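ChrR-like cupin domain-containing protein (Ralstonia eutropha JMP134, PDB 3EBR) is of unknown function but adopts the RmlC-like cupin fold and belongs to the ChrR-like cupin family. Local coordinates at residues A[57-63]-A[115-121]; A[65-71]-A[107-113]. All blocks are in the same frame, centred on the assembly; numbering follows the deposited sequence. Where two conformers were deposited one is given.

Interaction 1 of 2, residues A[57-63]-A[115-121]; sequences RHHHTGT and AGELLYL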
ATOM      1  N   ARG A  57      13.426  22.437   0.556  1.00 50.62           N
ATOM      2  CA  ARG A  57      12.006  22.207   0.442  1.00 49.80           C
ATOM      3  C   ARG A  57      11.848  21.094  -0.585  1.00 49.26           C
ATOM      4  O   ARG A  57      12.560  21.075  -1.598  1.00 49.67           O
ATOM      5  CB  ARG A  57      11.242  23.463   0.022  1.00 49.04           C
ATOM      6  CG  ARG A  57       9.709  23.282   0.037  1.00 50.10           C
ATOM      7  CD  ARG A  57       8.988  24.620  -0.019  1.00 49.70           C
ATOM      8  NE  ARG A  57       9.369  25.393  -1.205  1.00 52.92           N
ATOM      9  CZ  ARG A  57       8.713  25.478  -2.370  1.00 50.89           C
ATOM     10  NH1 ARG A  57       7.538  24.877  -2.592  1.00 51.72           N
ATOM     11  NH2 ARG A  57       9.238  26.229  -3.337  1.00 53.56           N
ATOM     12  N   HIS A  58      10.976  20.144  -0.284  1.00 48.75           N
ATOM     13  CA  HIS A  58      10.720  19.033  -1.178  1.00 49.47           C
ATOM     14  C   HIS A  58       9.233  18.816  -1.328  1.00 49.05           C
ATOM     15  O   HIS A  58       8.475  19.102  -0.406  1.00 50.12           O
ATOM     16  CB  HIS A  58      11.381  17.731  -0.679  1.00 49.73           C
ATOM     17  CG  HIS A  58      10.858  17.218   0.635  1.00 52.92           C
ATOM     18  ND1 HIS A  58      11.506  17.437   1.830  1.00 55.90           N
ATOM     19  CD2 HIS A  58       9.763  16.475   0.934  1.00 57.98           C
ATOM     20  CE1 HIS A  58      10.830  16.856   2.807  1.00 58.65           C
ATOM     21  NE2 HIS A  58       9.763  16.273   2.291  1.00 56.18           N
ATOM     22  N   HIS A  59       8.849  18.343  -2.508  1.00 48.55           N
ATOM     23  CA  HIS A  59       7.496  17.960  -2.847  1.00 47.18           C
ATOM     24  C   HIS A  59       7.647  16.467  -2.826  1.00 46.73           C
ATOM     25  O   HIS A  59       8.613  15.971  -3.420  1.00 46.29           O
ATOM     26  CB  HIS A  59       7.106  18.410  -4.242  1.00 46.40           C
ATOM     27  CG  HIS A  59       5.759  17.928  -4.689  1.00 43.91           C
ATOM     28  ND1 HIS A  59       4.633  18.722  -4.656  1.00 45.55           N
ATOM     29  CD2 HIS A  59       5.362  16.737  -5.193  1.00 41.42           C
ATOM     30  CE1 HIS A  59       3.603  18.042  -5.121  1.00 42.50           C
ATOM     31  NE2 HIS A  59       4.018  16.834  -5.451  1.00 43.31           N
ATOM     32  N   HIS A  60       6.727  15.770  -2.154  0.50 46.30           N
ATOM     33  CA  HIS A  60       6.750  14.309  -2.071  0.50 46.29           C
ATOM     34  C   HIS A  60       5.506  13.715  -2.750  0.50 45.86           C
ATOM     35  O   HIS A  60       4.386  14.151  -2.477  0.50 44.77           O
ATOM     36  CB  HIS A  60       6.886  13.840  -0.625  0.50 46.61           C
ATOM     37  CG  HIS A  60       7.014  12.361  -0.512  0.50 47.37           C
ATOM     38  ND1 HIS A  60       7.995  11.657  -1.171  0.50 46.87           N
ATOM     39  CD2 HIS A  60       6.312  11.454   0.196  0.50 49.09           C
ATOM     40  CE1 HIS A  60       7.868  10.374  -0.903  0.50 43.72           C
ATOM     41  NE2 HIS A  60       6.863  10.223  -0.064  0.50 46.89           N
ATOM     42  N   THR A  61       5.721  12.714  -3.613  1.00 46.11           N
ATOM     43  CA  THR A  61       4.649  12.064  -4.377  1.00 46.26           C
ATOM     44  C   THR A  61       3.745  11.052  -3.653  1.00 46.89           C
ATOM     45  O   THR A  61       2.595  10.884  -4.067  1.00 48.41           O
ATOM     46  CB  THR A  61       5.269  11.380  -5.631  1.00 46.13           C
ATOM     47  OG1 THR A  61       6.244  10.413  -5.227  1.00 46.12           O
ATOM     48  CG2 THR A  61       5.937  12.422  -6.540  1.00 44.62           C
ATOM     49  N   GLY A  62       4.255  10.382  -2.617  1.00 47.10           N
ATOM     50  CA  GLY A  62       3.476   9.396  -1.842  1.00 46.91           C
ATOM     51  C   GLY A  62       3.409   9.802  -0.386  1.00 47.26           C
ATOM     52  O   GLY A  62       3.300  10.981  -0.084  1.00 49.74           O
ATOM     53  N   THR A  63       3.455   8.840   0.519  1.00 46.14           N
ATOM     54  CA  THR A  63       3.379   9.123   1.947  1.00 45.13           C
ATOM     55  C   THR A  63       4.737   8.991   2.604  1.00 44.91           C
ATOM     56  O   THR A  63       5.682   8.472   1.999  1.00 46.75           O
ATOM     57  CB  THR A  63       2.410   8.160   2.631  1.00 44.66           C
ATOM     58  OG1 THR A  63       2.844   6.823   2.389  1.00 46.40           O
ATOM     59  CG2 THR A  63       1.006   8.331   2.081  1.00 43.53           C
ATOM     60  N   ALA A 115       7.305   6.359   0.867  1.00 40.26           N
ATOM     61  CA  ALA A 115       6.715   5.724  -0.300  1.00 40.49           C
ATOM     62  C   ALA A 115       6.719   6.773  -1.400  1.00 42.30           C
ATOM     63  O   ALA A 115       6.175   7.836  -1.194  1.00 44.53           O
ATOM     64  CB  ALA A 115       5.308   5.282  -0.009  1.00 36.87           C
ATOM     65  N   GLY A 116       7.340   6.491  -2.543  1.00 43.64           N
ATOM     66  CA  GLY A 116       7.397   7.426  -3.673  1.00 45.56           C
ATOM     67  C   GLY A 116       8.681   8.234  -3.709  1.00 47.98           C
ATOM     68  O   GLY A 116       9.607   7.992  -2.916  1.00 50.04           O
ATOM     69  N   GLU A 117       8.708   9.226  -4.600  1.00 47.87           N
ATOM     70  CA  GLU A 117       9.880  10.071  -4.806  1.00 47.43           C
ATOM     71  C   GLU A 117       9.800  11.394  -4.071  1.00 47.82           C
ATOM     72  O   GLU A 117       8.709  11.875  -3.798  1.00 48.23           O
ATOM     73  CB  GLU A 117      10.052  10.365  -6.293  1.00 47.33           C
ATOM     74  CG  GLU A 117      10.040   9.130  -7.166  1.00 47.99           C
ATOM     75  CD  GLU A 117      10.474   9.389  -8.588  1.00 52.79           C
ATOM     76  OE1 GLU A 117      10.455  10.550  -9.057  1.00 57.53           O
ATOM     77  OE2 GLU A 117      10.821   8.405  -9.252  1.00 53.01           O
ATOM     78  N   LEU A 118      10.977  11.956  -3.773  1.00 48.73           N
ATOM     79  CA  LEU A 118      11.160  13.254  -3.113  1.00 48.66           C
ATOM     80  C   LEU A 118      11.703  14.204  -4.182  1.00 47.02           C
ATOM     81  O   LEU A 118      12.858  14.069  -4.574  1.00 46.82           O
ATOM     82  CB  LEU A 118      12.133  13.162  -1.932  1.00 48.81           C
ATOM     83  CG  LEU A 118      11.728  12.389  -0.676  1.00 50.96           C
ATOM     84  CD1 LEU A 118      12.919  12.224   0.256  1.00 53.89           C
ATOM     85  CD2 LEU A 118      10.604  13.091   0.038  1.00 53.92           C
ATOM     86  N   LEU A 119      10.873  15.133  -4.655  1.00 46.02           N
ATOM     87  CA  LEU A 119      11.244  16.122  -5.676  1.00 45.79           C
ATOM     88  C   LEU A 119      11.682  17.406  -4.967  1.00 44.95           C
ATOM     89  O   LEU A 119      10.842  18.127  -4.444  1.00 45.53           O
ATOM     90  CB  LEU A 119      10.062  16.381  -6.617  1.00 45.66           C
ATOM     91  CG  LEU A 119       9.457  15.161  -7.331  1.00 46.11           C
ATOM     92  CD1 LEU A 119       8.190  15.560  -8.086  1.00 46.27           C
ATOM     93  CD2 LEU A 119      10.462  14.504  -8.265  1.00 46.51           C
ATOM     94  N   TYR A 120      12.988  17.680  -4.938  1.00 44.47           N
ATOM     95  CA  TYR A 120      13.537  18.880  -4.268  1.00 44.53           C
ATOM     96  C   TYR A 120      13.299  20.101  -5.143  1.00 44.31           C
ATOM     97  O   TYR A 120      13.462  20.009  -6.359  1.00 43.32           O
ATOM     98  CB  TYR A 120      15.013  18.683  -3.907  1.00 44.34           C
ATOM     99  CG  TYR A 120      15.161  17.565  -2.897  1.00 47.04           C
ATOM    100  CD1 TYR A 120      15.055  17.818  -1.527  1.00 46.14           C
ATOM    101  CD2 TYR A 120      15.343  16.244  -3.307  1.00 45.84           C
ATOM    102  CE1 TYR A 120      15.158  16.784  -0.586  1.00 44.70           C
ATOM    103  CE2 TYR A 120      15.446  15.220  -2.384  1.00 45.72           C
ATOM    104  CZ  TYR A 120      15.357  15.481  -1.022  1.00 46.20           C
ATOM    105  OH  TYR A 120      15.464  14.447  -0.109  1.00 42.34           O
ATOM    106  N   LEU A 121      12.935  21.226  -4.509  1.00 45.85           N
ATOM    107  CA  LEU A 121      12.588  22.476  -5.197  1.00 46.87           C
ATOM    108  C   LEU A 121      13.429  23.718  -4.894  1.00 47.75           C
ATOM    109  O   LEU A 121      14.072  23.779  -3.849  1.00 49.36           O
ATOM    110  CB  LEU A 121      11.136  22.828  -4.843  1.00 46.87           C
ATOM    111  CG  LEU A 121      10.042  21.784  -5.102  1.00 47.02           C
ATOM    112  CD1 LEU A 121       8.713  22.332  -4.615  1.00 47.59           C
ATOM    113  CD2 LEU A 121       9.945  21.391  -6.561  1.00 48.11           C
TER

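Interaction 2 of 2, residues A[65-71]-A[107-113]; sequences IVYTVQG and DIITFNI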
ATOM      1  N   ILE A  65       6.018   8.192   6.770  1.00 40.57           N
ATOM      2  CA  ILE A  65       5.745   7.950   8.178  1.00 39.53           C
ATOM      3  C   ILE A  65       7.079   8.271   8.853  1.00 40.58           C
ATOM      4  O   ILE A  65       8.090   7.675   8.479  1.00 41.23           O
ATOM      5  CB  ILE A  65       5.364   6.512   8.471  1.00 40.74           C
ATOM      6  CG1 ILE A  65       4.038   6.150   7.781  1.00 41.93           C
ATOM      7  CG2 ILE A  65       5.258   6.289   9.992  1.00 33.24           C
ATOM      8  CD1 ILE A  65       3.656   4.697   7.912  1.00 39.49           C
ATOM      9  N   VAL A  66       7.101   9.212   9.796  1.00 39.28           N
ATOM     10  CA  VAL A  66       8.321   9.583  10.499  1.00 38.31           C
ATOM     11  C   VAL A  66       8.174   9.389  12.006  1.00 39.81           C
ATOM     12  O   VAL A  66       7.285   9.989  12.602  1.00 39.27           O
ATOM     13  CB  VAL A  66       8.722  11.064  10.270  1.00 37.56           C
ATOM     14  CG1 VAL A  66      10.030  11.344  10.979  1.00 33.22           C
ATOM     15  CG2 VAL A  66       8.857  11.398   8.796  1.00 36.00           C
ATOM     16  N   TYR A  67       9.015   8.523  12.589  1.00 40.26           N
ATOM     17  CA  TYR A  67       9.093   8.293  14.023  1.00 40.45           C
ATOM     18  C   TYR A  67      10.412   8.951  14.467  1.00 41.55           C
ATOM     19  O   TYR A  67      11.487   8.558  14.007  1.00 41.67           O
ATOM     20  CB  TYR A  67       9.076   6.820  14.399  1.00 40.97           C
ATOM     21  CG  TYR A  67       9.346   6.621  15.874  1.00 38.29           C
ATOM     22  CD1 TYR A  67       8.377   6.925  16.820  1.00 37.60           C
ATOM     23  CD2 TYR A  67      10.582   6.159  16.324  1.00 40.45           C
ATOM     24  CE1 TYR A  67       8.624   6.766  18.191  1.00 41.30           C
ATOM     25  CE2 TYR A  67      10.843   6.002  17.693  1.00 41.49           C
ATOM     26  CZ  TYR A  67       9.855   6.298  18.615  1.00 38.71           C
ATOM     27  OH  TYR A  67      10.104   6.134  19.948  1.00 40.25           O
ATOM     28  N   THR A  68      10.326   9.916  15.377  1.00 42.12           N
ATOM     29  CA  THR A  68      11.496  10.645  15.866  1.00 42.99           C
ATOM     30  C   THR A  68      12.157   9.866  16.998  1.00 43.72           C
ATOM     31  O   THR A  68      11.582   9.723  18.084  1.00 43.43           O
ATOM     32  CB  THR A  68      11.081  12.041  16.335  1.00 43.63           C
ATOM     33  OG1 THR A  68      10.378  12.685  15.266  1.00 38.40           O
ATOM     34  CG2 THR A  68      12.295  12.874  16.757  1.00 39.50           C
ATOM     35  N   VAL A  69      13.362   9.363  16.732  1.00 45.04           N
ATOM     36  CA  VAL A  69      14.118   8.564  17.708  1.00 44.87           C
ATOM     37  C   VAL A  69      14.680   9.530  18.752  1.00 45.86           C
ATOM     38  O   VAL A  69      14.576   9.260  19.951  1.00 45.44           O
ATOM     39  CB  VAL A  69      15.182   7.693  17.026  1.00 44.41           C
ATOM     40  CG1 VAL A  69      15.924   6.867  18.045  1.00 43.02           C
ATOM     41  CG2 VAL A  69      14.514   6.769  16.017  1.00 44.78           C
ATOM     42  N   GLN A  70      15.283  10.630  18.296  1.00 46.82           N
ATOM     43  CA  GLN A  70      15.768  11.676  19.207  1.00 46.33           C
ATOM     44  C   GLN A  70      15.830  13.019  18.506  1.00 45.08           C
ATOM     45  O   GLN A  70      15.850  13.086  17.275  1.00 44.77           O
ATOM     46  CB  GLN A  70      17.131  11.372  19.835  1.00 47.41           C
ATOM     47  CG  GLN A  70      18.332  11.326  18.906  1.00 48.75           C
ATOM     48  CD  GLN A  70      19.632  11.501  19.676  1.00 48.28           C
ATOM     49  OE1 GLN A  70      19.826  10.903  20.735  1.00 46.79           O
ATOM     50  NE2 GLN A  70      20.527  12.322  19.144  1.00 45.20           N
ATOM     51  N   GLY A  71      15.908  14.067  19.324  1.00 43.51           N
ATOM     52  CA  GLY A  71      15.962  15.436  18.862  1.00 42.76           C
ATOM     53  C   GLY A  71      14.575  15.958  18.565  1.00 42.93           C
ATOM     54  O   GLY A  71      13.577  15.253  18.772  1.00 42.38           O
ATOM     55  N   ASP A 107      21.351  15.919  18.257  1.00 44.55           N
ATOM     56  CA  ASP A 107      21.234  15.670  16.819  1.00 44.66           C
ATOM     57  C   ASP A 107      19.904  14.984  16.589  1.00 43.83           C
ATOM     58  O   ASP A 107      19.437  14.229  17.442  1.00 42.76           O
ATOM     59  CB  ASP A 107      22.394  14.820  16.292  1.00 45.63           C
ATOM     60  CG  ASP A 107      23.763  15.483  16.486  1.00 48.55           C
ATOM     61  OD1 ASP A 107      23.840  16.692  16.835  1.00 54.87           O
ATOM     62  OD2 ASP A 107      24.774  14.777  16.281  1.00 52.72           O
ATOM     63  N   ILE A 108      19.299  15.268  15.441  1.00 44.14           N
ATOM     64  CA  ILE A 108      17.998  14.737  15.077  1.00 43.15           C
ATOM     65  C   ILE A 108      18.172  13.394  14.392  1.00 43.68           C
ATOM     66  O   ILE A 108      18.813  13.344  13.350  1.00 43.71           O
ATOM     67  CB  ILE A 108      17.207  15.697  14.130  1.00 42.88           C
ATOM     68  CG1 ILE A 108      16.813  17.010  14.825  1.00 41.85           C
ATOM     69  CG2 ILE A 108      15.923  15.037  13.616  1.00 40.73           C
ATOM     70  CD1 ILE A 108      17.927  17.971  15.181  1.00 36.37           C
ATOM     71  N   ILE A 109      17.635  12.326  14.995  1.00 43.89           N
ATOM     72  CA  ILE A 109      17.652  10.976  14.431  1.00 43.36           C
ATOM     73  C   ILE A 109      16.184  10.665  14.174  1.00 43.65           C
ATOM     74  O   ILE A 109      15.365  10.848  15.081  1.00 45.32           O
ATOM     75  CB  ILE A 109      18.226   9.897  15.367  1.00 44.79           C
ATOM     76  CG1 ILE A 109      19.606  10.277  15.941  1.00 45.16           C
ATOM     77  CG2 ILE A 109      18.307   8.550  14.618  1.00 36.93           C
ATOM     78  CD1 ILE A 109      20.690  10.375  14.933  1.00 49.45           C
ATOM     79  N   THR A 110      15.838  10.214  12.967  1.00 43.37           N
ATOM     80  CA  THR A 110      14.449   9.873  12.618  1.00 42.62           C
ATOM     81  C   THR A 110      14.358   8.572  11.842  1.00 42.10           C
ATOM     82  O   THR A 110      15.194   8.326  10.985  1.00 42.68           O
ATOM     83  CB  THR A 110      13.781  10.970  11.750  1.00 43.05           C
ATOM     84  OG1 THR A 110      14.478  11.105  10.502  1.00 40.01           O
ATOM     85  CG2 THR A 110      13.760  12.311  12.482  1.00 43.34           C
ATOM     86  N   PHE A 111      13.341   7.761  12.152  1.00 41.93           N
ATOM     87  CA  PHE A 111      13.061   6.494  11.478  1.00 40.37           C
ATOM     88  C   PHE A 111      11.980   6.861  10.484  1.00 39.93           C
ATOM     89  O   PHE A 111      10.894   7.242  10.891  1.00 38.71           O
ATOM     90  CB  PHE A 111      12.601   5.410  12.440  1.00 39.29           C
ATOM     91  CG  PHE A 111      12.205   4.140  11.753  1.00 38.18           C
ATOM     92  CD1 PHE A 111      13.173   3.323  11.187  1.00 40.40           C
ATOM     93  CD2 PHE A 111      10.871   3.740  11.692  1.00 39.89           C
ATOM     94  CE1 PHE A 111      12.826   2.145  10.550  1.00 38.43           C
ATOM     95  CE2 PHE A 111      10.516   2.543  11.060  1.00 39.45           C
ATOM     96  CZ  PHE A 111      11.496   1.754  10.480  1.00 37.36           C
ATOM     97  N   ASN A 112      12.285   6.713   9.197  1.00 41.48           N
ATOM     98  CA  ASN A 112      11.418   7.103   8.102  1.00 42.15           C
ATOM     99  C   ASN A 112      11.012   5.958   7.200  1.00 42.02           C
ATOM    100  O   ASN A 112      11.835   5.095   6.930  1.00 42.72           O
ATOM    101  CB  ASN A 112      12.191   8.085   7.234  1.00 43.19           C
ATOM    102  CG  ASN A 112      12.918   9.116   8.047  1.00 46.80           C
ATOM    103  OD1 ASN A 112      12.316   9.882   8.795  1.00 57.85           O
ATOM    104  ND2 ASN A 112      14.233   9.131   7.915  1.00 53.86           N
ATOM    105  N   ILE A 113       9.752   5.962   6.751  1.00 41.37           N
ATOM    106  CA  ILE A 113       9.207   4.986   5.814  1.00 40.06           C
ATOM    107  C   ILE A 113       8.634   5.895   4.742  1.00 40.98           C
ATOM    108  O   ILE A 113       7.577   6.479   4.948  1.00 42.35           O
ATOM    109  CB  ILE A 113       8.160   4.066   6.411  1.00 39.70           C
ATOM    110  CG1 ILE A 113       8.774   3.302   7.581  1.00 40.65           C
ATOM    111  CG2 ILE A 113       7.626   3.112   5.335  1.00 36.92           C
ATOM    112  CD1 ILE A 113       7.923   2.215   8.076  1.00 41.18           C
TER

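Interaction 1 of 2, residues A[57-63]-A[115-121]
Residues 57-63 and 115-121 run antiparallel, the axes of strands 58-60 and 118-121 passing 4.4 Å apart at 155°, with His59 and Leu119 as the hydrogen-bonded pair between His58-Tyr120 and His60-Leu118. The bond from His59 N to Leu119 O (2.8 Å) is almost straight, and Leu121 N closes the far end on Arg57 O. On the face of His58 and His60, Leu118 CD2 lies 3.6 Å from His58 CD2 and, in the modelled conformer of His60, also against that ring. His58 turns its edge toward the face of Tyr120, centroids 6.0 Å apart and planes at 66°, an offset edge-to-face pair. This is one sheet of the cupin beta-barrel, where strand 58-60 carries histidines in the HxH pattern that in many cupins supplies metal ligands. The other face bears His59, whose ring is bonded by Arg95 and by Glu117 of the second subunit. Beyond the strands, Thr61 holds Glu117 twice: OG1, tucked between backbone N and carbonyl carbon (chi1 59°), accepts from Glu117 N at 2.8 Å, while Thr61 N donates to Glu117 O. Ala115 N donates a hydrogen bond to Thr63 O.

Interaction 2 of 2, residues A[65-71]-A[107-113]
Tyr67 and Phe111 sit directly across from each other in a hydrogen-bonded antiparallel pair, yet their rings part company: the CB atoms are 4.3 Å apart, and each CB lies at the edge of the other residue's ring. In both, CG is anti to the backbone N (chi1 172° and 175°), which carries the rings away from the opposite strand to stack with Phe111 and Tyr67 of the third subunit. Ile65 and Ile113 share this face and also pack on that subunit. Toward the far end, a classic beta bulge sets two residues, Val69 and Gln70, opposite the single Ile109, whose O accepts from both backbone N atoms on the same face of its plane, from Val69 N at 3.0 Å and from Gln70 N at 3.2 Å. Gln70 crosses Ile109, its CG 3.4 Å from Ile109 CG1, and from the extended chain beyond, NE2 donates a hydrogen bond to Asp107 O at 2.8 Å, the oxygen lying somewhat out of the plane of the Gln70 amide. On the other face Val66 lies alongside Asn112, pointing the same way, with Val66 CG1 3.5 Å from Asn112 OD1 and also against Thr110 CB. That OD1 takes the Thr110 hydroxyl on a lone pair, in its carbonyl plane, at 3.0 Å. Trp73 covers Val66 and Thr110 here. The faces thus differ: apolar packing of Ile65, Tyr67, Phe111 and Ile113 on the third subunit is consistent with a role in association, while toward Trp73 buried polar groups are satisfied separately, Thr110 by Asn112 and Thr68 OG1 by Trp73.

The two contacts are made by successive parts of the same two chain runs: strand 58-60 leads into 64-70, and 108-115 into 118-121, so the chain between the two segments of interaction 1 contains both segments of interaction 2. Their centres are about 17 Å apart, and each belongs to a different antiparallel sheet of the cupin barrel. Both are mostly buried, and neither is a surface contact. Interaction 1 is short in regular strand and rich in imidazole, with side-chain to backbone bonds in its loops; interaction 2 is a longer strand pairing broken by a bulge. Each offers a face to another copy: polar bonds join interaction 1 to the second subunit, aromatic stacking joins interaction 2 to the third.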